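MPT synthase subunit 2 (Burkholderia ambifaria, PDB 7L32) probably acts as the catalytic large subunit of molybdopterin synthase, which transfers sulfur to precursor Z to make molybdopterin for the molybdenum cofactor. Local coordinates at residues A[93-96]-A[100-103]; A[19-24]-A[40-45]; A[67-72]-A[128-133]. All blocks are in the same frame, centred on the assembly; numbering follows the deposited sequence. Where two conformers were deposited one is given.

In the fold
From the N terminus, contact 2 closes first. It brings the start of helix 21-30 onto strand 37-44, an outer strand of the mixed sheet. The chain then enters helix 65-80, where contact 3 opens. Contact 3 closes only at 128-133, tying helix 65-80 to the end of helix 111-128. Contact 1 opens and closes within that long span and joins the two sheets, strand 93-95 of the antiparallel one to strand 100-108 of the mixed one. Contacts 1 and 2 touch through the backbone of neighbouring strands 100-108 and 37-44. Contacts 2 and 3 lie on opposite sides of the chain's centre. Contacts 1 and 3 share the antiparallel sheet, through strands 93-95 and 131-136.

Contact 1: residues A[93-96]-A[100-103]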
# COMPACT_ATOMS: atom_id res chain seq x y z
N GLY A 93 -17.22 -9.33 13.28
CA GLY A 93 -17.96 -8.78 14.40
C GLY A 93 -18.65 -7.48 14.07
O GLY A 93 -18.91 -7.14 12.91
N ARG A 94 -18.97 -6.73 15.12
CA ARG A 94 -19.69 -5.47 14.99
C ARG A 94 -18.67 -4.35 14.79
O ARG A 94 -17.92 -4.01 15.71
CB ARG A 94 -20.56 -5.24 16.22
CG ARG A 94 -21.59 -4.13 16.10
CD ARG A 94 -22.46 -4.08 17.35
NE ARG A 94 -23.21 -2.84 17.46
CZ ARG A 94 -22.72 -1.74 18.02
NH1 ARG A 94 -21.49 -1.69 18.50
NH2 ARG A 94 -23.49 -0.66 18.10
N LEU A 95 -18.66 -3.77 13.59
CA LEU A 95 -17.67 -2.77 13.21
C LEU A 95 -18.36 -1.44 12.98
O LEU A 95 -19.37 -1.38 12.26
CB LEU A 95 -16.91 -3.20 11.96
CG LEU A 95 -16.21 -4.56 12.04
CD1 LEU A 95 -15.83 -5.06 10.65
CD2 LEU A 95 -14.98 -4.50 12.95
N LEU A 96 -17.84 -0.38 13.59
CA LEU A 96 -18.42 0.96 13.52
C LEU A 96 -17.79 1.76 12.39
O LEU A 96 -16.71 1.42 11.90
CB LEU A 96 -18.23 1.68 14.86
CG LEU A 96 -19.06 1.10 16.01
CD1 LEU A 96 -18.77 1.82 17.33
CD2 LEU A 96 -20.54 1.17 15.67
N GLN A 100 -11.12 0.01 11.28
CA GLN A 100 -10.40 -0.81 10.32
C GLN A 100 -11.14 -2.13 10.10
O GLN A 100 -11.61 -2.75 11.05
CB GLN A 100 -8.99 -1.11 10.82
CG GLN A 100 -8.10 0.13 10.93
CD GLN A 100 -6.69 -0.19 11.41
OE1 GLN A 100 -5.71 0.29 10.83
NE2 GLN A 100 -6.57 -0.97 12.49
N ILE A 101 -11.21 -2.55 8.83
CA ILE A 101 -11.83 -3.83 8.45
C ILE A 101 -10.77 -4.87 8.09
O ILE A 101 -10.82 -6.01 8.54
CB ILE A 101 -12.80 -3.64 7.27
CG1 ILE A 101 -13.91 -2.66 7.60
CG2 ILE A 101 -13.40 -4.98 6.83
CD1 ILE A 101 -14.66 -2.21 6.35
N VAL A 102 -9.84 -4.49 7.22
CA VAL A 102 -8.98 -5.48 6.59
C VAL A 102 -7.66 -4.81 6.28
O VAL A 102 -7.63 -3.62 5.96
CB VAL A 102 -9.65 -6.05 5.32
CG1 VAL A 102 -10.04 -4.94 4.35
CG2 VAL A 102 -8.78 -7.09 4.63
N MET A 103 -6.58 -5.55 6.41
CA MET A 103 -5.29 -5.10 5.90
C MET A 103 -4.67 -6.21 5.08
O MET A 103 -4.78 -7.40 5.42
CB MET A 103 -4.33 -4.66 7.02
CG MET A 103 -3.93 -5.73 8.03
SD MET A 103 -2.28 -5.26 8.66
CE MET A 103 -1.31 -5.76 7.26
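Gln-100 meets Leu-95 through its backbone. Its carbonyl O lies 4.2 Å from Leu-95 CD2, a loose van der Waals approach of a methyl to a polar atom. That oxygen accepts a hydrogen bond from Arg-91 NH1. The side chain of Gln-100 leaves in the direction away from 93-96, and its NE2 is held by Asp-18 OD1 and Phe-19 O. Ile-101 supplies the side-chain half of the contact. Its CG1 comes within 4.3 Å of Leu-95 CD1, so the two residues meet branch to branch. Leu-95 reaches over because its CB points toward 100-103 and its CG stands opposite the carbonyl carbon (chi1 -56°). Both side chains also rest on Val-45, which adds a third apolar group to the buried cluster. Ile-101 and Val-102 together form a classic beta bulge, both facing Gly-43 of strand 37-44. The psi of -50° at Ile-101 is the departure from extended geometry that fits the extra residue in. The backbones at Leu-95 and Ile-101 are 7.6 Å apart from CA to CA, too far for strand pairing. Strand 93-95 pairs instead with strand 57-61 in the antiparallel sheet, through Gly-93 to Leu-59 and Leu-95 to Met-57. Past the bulge, Val-102 packs on His-90. Met-103 lies on Phe-19 and Leu-21, under the start of helix 21-30.

Contact 2: residues A[19-24]-A[40-45]; sequences FDLNAE and CFVGTV
Val-42 sits beneath Leu-21 and Phe-19 and receives both, one on each methyl. Its CG2 takes the leucine end: Leu-21 CD1 is 3.9 Å and Leu-21 CD2 is 4.0 Å from Val-42 CG2. The methyl lies against both branches of the fork, and the two side chains cross obliquely. Leu-21 reaches down from the first turn of its helix with CG anti to the backbone N (chi1 -179°). Val-42 CG1 serves the aromatic partner. It lies 4.2 Å from Phe-19 CZ, at the ring edge and near the ring plane. Asp-20, between Phe-19 and Leu-21 in sequence, is the N-cap of helix 21-30. Its OD1 accepts a weak bond from Ala-23 N at 3.2 Å and a hydrogen bond from Asn-22 ND2 of the second subunit. Cys-40, two residues before Val-42 on the same face of the strand, forms a disulfide with Cys-40 of the second subunit. Residues 40-42 pair with an antiparallel strand of that subunit, so the sheet continues across the dimer interface. Phe-19 O is hydrogen-bonded to Gln-100 of the next strand. Against 40-45, 19-24 has no hydrogen bond and is held by burial of methyl and ring surface.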
# COMPACT_ATOMS: atom_id res chain seq x y z
N PHE A 19 -6.32 -4.52 14.64
CA PHE A 19 -4.94 -4.84 14.32
C PHE A 19 -4.09 -3.57 14.30
O PHE A 19 -4.61 -2.45 14.23
CB PHE A 19 -4.82 -5.59 12.97
CG PHE A 19 -5.50 -4.91 11.80
CD1 PHE A 19 -4.87 -3.86 11.12
CD2 PHE A 19 -6.74 -5.34 11.35
CE1 PHE A 19 -5.49 -3.23 10.04
CE2 PHE A 19 -7.36 -4.73 10.26
CZ PHE A 19 -6.74 -3.67 9.61
N ASP A 20 -2.78 -3.76 14.40
CA ASP A 20 -1.79 -2.68 14.39
C ASP A 20 -0.98 -2.80 13.10
O ASP A 20 -0.13 -3.69 12.99
CB ASP A 20 -0.90 -2.80 15.64
CG ASP A 20 0.16 -1.69 15.75
OD1 ASP A 20 0.58 -1.08 14.74
OD2 ASP A 20 0.61 -1.47 16.89
N LEU A 21 -1.22 -1.89 12.15
CA LEU A 21 -0.54 -1.96 10.86
C LEU A 21 0.98 -2.00 11.02
O LEU A 21 1.65 -2.83 10.38
CB LEU A 21 -0.95 -0.76 9.99
CG LEU A 21 -0.33 -0.68 8.59
CD1 LEU A 21 -0.72 -1.88 7.72
CD2 LEU A 21 -0.74 0.62 7.92
N ASN A 22 1.53 -1.15 11.89
CA ASN A 22 2.98 -1.11 12.14
C ASN A 22 3.50 -2.48 12.57
O ASN A 22 4.49 -2.98 12.02
CB ASN A 22 3.33 -0.10 13.25
CG ASN A 22 3.54 1.29 12.73
OD1 ASN A 22 3.42 1.54 11.54
ND2 ASN A 22 3.84 2.23 13.64
N ALA A 23 2.87 -3.06 13.58
CA ALA A 23 3.31 -4.35 14.09
C ALA A 23 3.23 -5.43 13.02
O ALA A 23 4.14 -6.27 12.90
CB ALA A 23 2.50 -4.74 15.32
N GLU A 24 2.14 -5.44 12.23
CA GLU A 24 2.02 -6.46 11.18
C GLU A 24 3.06 -6.27 10.10
O GLU A 24 3.64 -7.25 9.61
CB GLU A 24 0.61 -6.45 10.57
CG GLU A 24 -0.53 -6.72 11.57
CD GLU A 24 -0.40 -8.07 12.30
OE1 GLU A 24 0.09 -9.05 11.71
OE2 GLU A 24 -0.80 -8.14 13.49
N CYS A 40 0.97 -1.94 1.06
CA CYS A 40 -0.10 -2.37 1.94
C CYS A 40 -1.40 -1.65 1.61
O CYS A 40 -1.44 -0.62 0.91
CB CYS A 40 0.28 -2.18 3.42
SG CYS A 40 0.75 -0.50 3.90
N PHE A 41 -2.48 -2.27 2.05
CA PHE A 41 -3.80 -1.69 1.87
C PHE A 41 -4.54 -1.88 3.18
O PHE A 41 -4.47 -2.95 3.77
CB PHE A 41 -4.59 -2.32 0.72
CG PHE A 41 -5.98 -1.72 0.57
CD1 PHE A 41 -6.18 -0.58 -0.20
CD2 PHE A 41 -7.07 -2.27 1.25
CE1 PHE A 41 -7.44 0.01 -0.30
CE2 PHE A 41 -8.35 -1.70 1.14
CZ PHE A 41 -8.53 -0.57 0.37
N VAL A 42 -5.24 -0.83 3.62
CA VAL A 42 -6.12 -0.91 4.78
C VAL A 42 -7.49 -0.38 4.37
O VAL A 42 -7.61 0.78 3.96
CB VAL A 42 -5.59 -0.13 5.99
CG1 VAL A 42 -6.59 -0.21 7.15
CG2 VAL A 42 -4.24 -0.69 6.43
N GLY A 43 -8.52 -1.20 4.53
CA GLY A 43 -9.89 -0.77 4.32
C GLY A 43 -10.58 -0.52 5.65
O GLY A 43 -10.37 -1.25 6.61
N THR A 44 -11.40 0.54 5.69
CA THR A 44 -12.09 0.99 6.91
C THR A 44 -13.55 1.26 6.61
O THR A 44 -13.88 1.71 5.50
CB THR A 44 -11.47 2.28 7.49
OG1 THR A 44 -11.40 3.29 6.47
CG2 THR A 44 -10.07 2.03 8.05
N VAL A 45 -14.41 1.02 7.61
CA VAL A 45 -15.84 1.25 7.46
C VAL A 45 -16.08 2.70 7.07
O VAL A 45 -15.76 3.63 7.82
CB VAL A 45 -16.59 0.91 8.76
CG1 VAL A 45 -18.09 1.17 8.59
CG2 VAL A 45 -16.33 -0.53 9.19

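Contact 3: residues A[67-72]-A[128-133]; sequences EKALEK and EAPFWK
Leu-70 and Ala-69 of helix 65-80 meet Ala-129 and Pro-130, just where helix 111-128 has ended. Leu-70 can be followed outward. Its CB leaves the helix alongside 128-133 and lies beyond touching distance of it. A chi1 of -65° sets CG beside the backbone N, and the branch point swings toward Ala-129. CG itself stays 4.7 Å from Ala-129 CB. The fork then divides the work. CD2 makes the contact, 3.9 Å from Ala-129 CB, methyl to methyl. CD1 turns toward the ring of Phe-131, but its nearest approach, to Phe-131 CZ, is 4.9 Å and not close packing. The leucine also rests on Ile-12 and Ile-14 of strand 11-15, so it is buried between the mixed sheet and the 128-133 segment.

Ala-69 makes the second touch. Its CB points toward the other segment and lies 3.7 Å from Pro-130 CD, the ring carbon bonded to the proline nitrogen. The short side chains on both sides let the backbones come close, with CA of Ala-69 and CA of Ala-129 5.9 Å apart. No hydrogen bond runs between the two segments. A polar tie is found just before 67-72, where Pro-130 O is hydrogen-bonded with Thr-66 OG1 in the same helix. Beyond the proline, the ring of Phe-131 stacks with His-90.

Ala-129 is the first residue to leave helical geometry. The contact thus packs one helix against the exit of another, where the chain passes from helix 111-128 into strand 131-136 of the antiparallel sheet. This layout is consistent with the alpha/beta hammerhead fold, with its added antiparallel sheet, of the MoaE family.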
# COMPACT_ATOMS: atom_id res chain seq x y z
N GLU A 67 -10.76 -18.82 6.11
CA GLU A 67 -9.29 -18.81 6.19
C GLU A 67 -8.67 -19.59 5.04
O GLU A 67 -7.70 -19.12 4.42
CB GLU A 67 -8.83 -19.39 7.53
CG GLU A 67 -9.05 -18.48 8.74
CD GLU A 67 -10.35 -18.75 9.49
OE1 GLU A 67 -11.31 -19.33 8.91
OE2 GLU A 67 -10.43 -18.35 10.67
N LYS A 68 -9.22 -20.76 4.72
CA LYS A 68 -8.67 -21.55 3.61
C LYS A 68 -8.78 -20.80 2.29
O LYS A 68 -7.87 -20.88 1.45
CB LYS A 68 -9.37 -22.91 3.54
CG LYS A 68 -8.85 -23.87 4.59
CD LYS A 68 -9.56 -25.21 4.56
CE LYS A 68 -9.21 -26.05 5.79
NZ LYS A 68 -9.96 -25.60 7.02
N ALA A 69 -9.88 -20.06 2.08
CA ALA A 69 -10.00 -19.26 0.86
C ALA A 69 -8.94 -18.16 0.82
O ALA A 69 -8.34 -17.89 -0.24
CB ALA A 69 -11.40 -18.64 0.78
N LEU A 70 -8.69 -17.52 1.96
CA LEU A 70 -7.65 -16.49 1.99
C LEU A 70 -6.27 -17.08 1.73
O LEU A 70 -5.43 -16.46 1.05
CB LEU A 70 -7.68 -15.76 3.33
CG LEU A 70 -8.94 -14.94 3.66
CD1 LEU A 70 -8.86 -14.39 5.08
CD2 LEU A 70 -9.16 -13.79 2.63
N GLU A 71 -6.01 -18.28 2.26
CA GLU A 71 -4.74 -18.96 2.01
C GLU A 71 -4.58 -19.29 0.53
O GLU A 71 -3.48 -19.19 -0.02
CB GLU A 71 -4.65 -20.24 2.86
CG GLU A 71 -4.48 -19.96 4.36
CD GLU A 71 -4.89 -21.14 5.24
OE1 GLU A 71 -5.18 -22.24 4.70
OE2 GLU A 71 -4.92 -20.97 6.48
N LYS A 72 -5.67 -19.73 -0.13
CA LYS A 72 -5.63 -20.01 -1.56
C LYS A 72 -5.34 -18.75 -2.37
O LYS A 72 -4.59 -18.79 -3.36
CB LYS A 72 -6.97 -20.61 -1.99
CG LYS A 72 -7.19 -20.72 -3.49
CD LYS A 72 -8.57 -21.35 -3.80
CE LYS A 72 -8.64 -21.82 -5.26
NZ LYS A 72 -10.00 -22.28 -5.69
N GLU A 128 -14.20 -13.00 -3.72
CA GLU A 128 -14.33 -14.44 -3.50
C GLU A 128 -14.29 -14.93 -2.06
O GLU A 128 -14.76 -16.05 -1.81
CB GLU A 128 -13.26 -15.21 -4.30
CG GLU A 128 -13.41 -15.07 -5.82
CD GLU A 128 -14.75 -15.58 -6.34
OE1 GLU A 128 -15.23 -16.63 -5.84
OE2 GLU A 128 -15.32 -14.93 -7.24
N ALA A 129 -13.75 -14.18 -1.11
CA ALA A 129 -13.65 -14.70 0.26
C ALA A 129 -15.03 -14.75 0.92
O ALA A 129 -15.76 -13.74 0.89
CB ALA A 129 -12.70 -13.86 1.10
N PRO A 130 -15.43 -15.88 1.52
CA PRO A 130 -16.78 -15.98 2.11
C PRO A 130 -16.97 -15.16 3.37
O PRO A 130 -16.46 -15.52 4.44
CB PRO A 130 -16.94 -17.48 2.40
CG PRO A 130 -15.88 -18.15 1.59
CD PRO A 130 -14.74 -17.17 1.52
N PHE A 131 -17.73 -14.07 3.25
CA PHE A 131 -18.14 -13.24 4.38
C PHE A 131 -19.61 -12.91 4.20
O PHE A 131 -20.10 -12.88 3.07
CB PHE A 131 -17.35 -11.91 4.46
CG PHE A 131 -15.94 -12.07 4.93
CD1 PHE A 131 -15.65 -12.14 6.28
CD2 PHE A 131 -14.90 -12.16 4.01
CE1 PHE A 131 -14.33 -12.28 6.72
CE2 PHE A 131 -13.60 -12.31 4.43
CZ PHE A 131 -13.31 -12.37 5.79
N TRP A 132 -20.28 -12.62 5.31
CA TRP A 132 -21.70 -12.27 5.33
C TRP A 132 -21.93 -11.04 6.19
O TRP A 132 -21.28 -10.88 7.23
CB TRP A 132 -22.57 -13.44 5.87
CG TRP A 132 -22.63 -14.61 4.93
CD1 TRP A 132 -23.64 -14.91 4.05
CD2 TRP A 132 -21.64 -15.64 4.75
NE1 TRP A 132 -23.35 -16.06 3.36
CE2 TRP A 132 -22.12 -16.52 3.76
CE3 TRP A 132 -20.39 -15.90 5.33
CZ2 TRP A 132 -21.41 -17.66 3.34
CZ3 TRP A 132 -19.67 -17.03 4.90
CH2 TRP A 132 -20.19 -17.89 3.92
N LYS A 133 -22.87 -10.20 5.76
CA LYS A 133 -23.26 -8.99 6.47
C LYS A 133 -24.68 -9.16 7.00
O LYS A 133 -25.55 -9.67 6.29
CB LYS A 133 -23.22 -7.77 5.54
CG LYS A 133 -22.13 -6.76 5.85
CD LYS A 133 -22.20 -5.59 4.87
CE LYS A 133 -23.56 -4.91 4.89
NZ LYS A 133 -23.75 -3.99 6.05